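Local structure of serpin-12 (Manduca sexta, 6CJ7) at residues D157-S160 with G161-M165. The protein inhibits serine proteases as a member of the serpin family and controls the prophenoloxidase activation system in larval hemolymph of the moth. Numbering follows the deposited sequence.
Sequences DDLS and GNTQM
One face of the flat peptide group joining Ser160 to Gly161 is covered by Ser160 OG and by the backbone nitrogens of Asn162 and Thr163. Thr163 N donates a hydrogen bond to Ser160 O at 3.0 Å, closing a type I beta turn from Ser160 to Thr163. Ser160 OG, held between its own backbone N and carbonyl carbon (chi1 70°), hangs over the turn and accepts a hydrogen bond from Asn162 N at 3.2 Å. Asn162 CB passes alongside the same hydroxyl, 3.7 Å from OG. Going the other way, Thr163 OG1 turns back beside its own backbone N and takes the N-H of Ser160 at 2.9 Å, fairly straight at 155°. The same OG1 also lies 3.4 Å from Leu159 CA, where the chain enters the turn. Leu159 packs on Pro131, Ala134 and Ala135 of helix 131-145, while Thr163 touches Phe128; Gly161 and Asn162 form the exposed crest. The serine hydroxyl bonded to the N-H two residues on makes an ST turn superposed on the beta turn, here within the serpin connection from helix F (131-145) to strand 3 of beta-sheet A (165-174).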
ATOM      1  N   ASP A 157     -19.910   6.289 -12.979  1.00 38.77           N
ATOM      2  CA  ASP A 157     -20.961   5.285 -12.933  1.00 42.22           C
ATOM      3  C   ASP A 157     -21.101   4.642 -11.560  1.00 44.88           C
ATOM      4  O   ASP A 157     -22.105   3.967 -11.314  1.00 47.97           O
ATOM      5  CB  ASP A 157     -20.700   4.217 -13.996  1.00 50.26           C
ATOM      6  CG  ASP A 157     -20.716   4.787 -15.398  1.00 57.27           C
ATOM      7  OD1 ASP A 157     -21.551   5.680 -15.668  1.00 50.84           O
ATOM      8  OD2 ASP A 157     -19.887   4.355 -16.226  1.00 65.38           O
ATOM      9  N   ASP A 158     -20.132   4.839 -10.666  1.00 45.18           N
ATOM     10  CA  ASP A 158     -20.231   4.356  -9.296  1.00 43.87           C
ATOM     11  C   ASP A 158     -20.979   5.318  -8.386  1.00 40.82           C
ATOM     12  O   ASP A 158     -21.197   4.995  -7.214  1.00 41.45           O
ATOM     13  CB  ASP A 158     -18.837   4.098  -8.718  1.00 49.81           C
ATOM     14  CG  ASP A 158     -18.096   3.008  -9.455  1.00 59.27           C
ATOM     15  OD1 ASP A 158     -18.711   2.352 -10.320  1.00 65.08           O
ATOM     16  OD2 ASP A 158     -16.899   2.802  -9.161  1.00 61.02           O
ATOM     17  N   LEU A 159     -21.380   6.479  -8.890  1.00 36.59           N
ATOM     18  CA  LEU A 159     -21.955   7.529  -8.068  1.00 34.79           C
ATOM     19  C   LEU A 159     -23.375   7.843  -8.520  1.00 34.62           C
ATOM     20  O   LEU A 159     -23.713   7.727  -9.704  1.00 36.94           O
ATOM     21  CB  LEU A 159     -21.095   8.799  -8.125  1.00 26.59           C
ATOM     22  CG  LEU A 159     -19.596   8.642  -7.854  1.00 27.73           C
ATOM     23  CD1 LEU A 159     -18.908   9.994  -7.899  1.00 28.75           C
ATOM     24  CD2 LEU A 159     -19.356   7.958  -6.517  1.00 30.83           C
ATOM     25  N   SER A 160     -24.204   8.246  -7.566  1.00 33.53           N
ATOM     26  CA  SER A 160     -25.560   8.671  -7.862  1.00 31.10           C
ATOM     27  C   SER A 160     -26.016   9.578  -6.731  1.00 35.69           C
ATOM     28  O   SER A 160     -25.316   9.751  -5.732  1.00 33.97           O
ATOM     29  CB  SER A 160     -26.495   7.468  -8.022  1.00 35.52           C
ATOM     30  OG  SER A 160     -26.703   6.829  -6.773  1.00 42.68           O
ATOM     31  N   GLY A 161     -27.210  10.147  -6.883  1.00 34.96           N
ATOM     32  CA  GLY A 161     -27.769  10.937  -5.800  1.00 35.52           C
ATOM     33  C   GLY A 161     -27.966  10.156  -4.518  1.00 37.62           C
ATOM     34  O   GLY A 161     -28.116  10.759  -3.448  1.00 42.43           O
ATOM     35  N   ASN A 162     -27.963   8.830  -4.596  1.00 37.51           N
ATOM     36  CA  ASN A 162     -28.125   7.991  -3.418  1.00 38.50           C
ATOM     37  C   ASN A 162     -26.799   7.581  -2.787  1.00 30.65           C
ATOM     38  O   ASN A 162     -26.810   6.930  -1.738  1.00 32.99           O
ATOM     39  CB  ASN A 162     -28.951   6.752  -3.775  1.00 43.87           C
ATOM     40  CG  ASN A 162     -30.436   7.066  -3.914  1.00 57.56           C
ATOM     41  OD1 ASN A 162     -31.046   7.650  -3.014  1.00 64.06           O
ATOM     42  ND2 ASN A 162     -31.020   6.694  -5.046  1.00 60.36           N
ATOM     43  N   THR A 163     -25.666   7.945  -3.393  1.00 27.59           N
ATOM     44  CA  THR A 163     -24.364   7.727  -2.771  1.00 21.76           C
ATOM     45  C   THR A 163     -24.279   8.475  -1.453  1.00 22.25           C
ATOM     46  O   THR A 163     -24.652   9.648  -1.368  1.00 25.60           O
ATOM     47  CB  THR A 163     -23.250   8.199  -3.708  1.00 22.59           C
ATOM     48  OG1 THR A 163     -23.341   7.453  -4.926  1.00 25.86           O
ATOM     49  CG2 THR A 163     -21.858   8.018  -3.076  1.00 22.88           C
ATOM     50  N   GLN A 164     -23.783   7.792  -0.424  1.00 20.88           N
ATOM     51  CA  GLN A 164     -23.666   8.384   0.903  1.00 22.83           C
ATOM     52  C   GLN A 164     -22.237   8.745   1.264  1.00 19.61           C
ATOM     53  O   GLN A 164     -21.996   9.817   1.829  1.00 20.52           O
ATOM     54  CB  GLN A 164     -24.238   7.436   1.962  1.00 20.89           C
ATOM     55  CG  GLN A 164     -25.714   7.163   1.725  1.00 21.60           C
ATOM     56  CD  GLN A 164     -26.420   6.635   2.942  1.00 28.50           C
ATOM     57  OE1 GLN A 164     -27.654   6.545   2.956  1.00 34.98           O
ATOM     58  NE2 GLN A 164     -25.659   6.281   3.967  1.00 26.29           N
ATOM     59  N   MET A 165     -21.267   7.886   0.942  1.00 20.72           N
ATOM     60  CA  MET A 165     -19.912   8.094   1.428  1.00 21.38           C
ATOM     61  C   MET A 165     -18.941   7.378   0.504  1.00 20.94           C
ATOM     62  O   MET A 165     -19.101   6.184   0.251  1.00 21.41           O
ATOM     63  CB  MET A 165     -19.755   7.574   2.868  1.00 25.16           C
ATOM     64  CG  MET A 165     -18.492   8.039   3.537  1.00 27.71           C
ATOM     65  SD  MET A 165     -18.228   7.197   5.120  1.00 37.98           S
ATOM     66  CE  MET A 165     -19.872   6.980   5.736  1.00 25.25           C
TER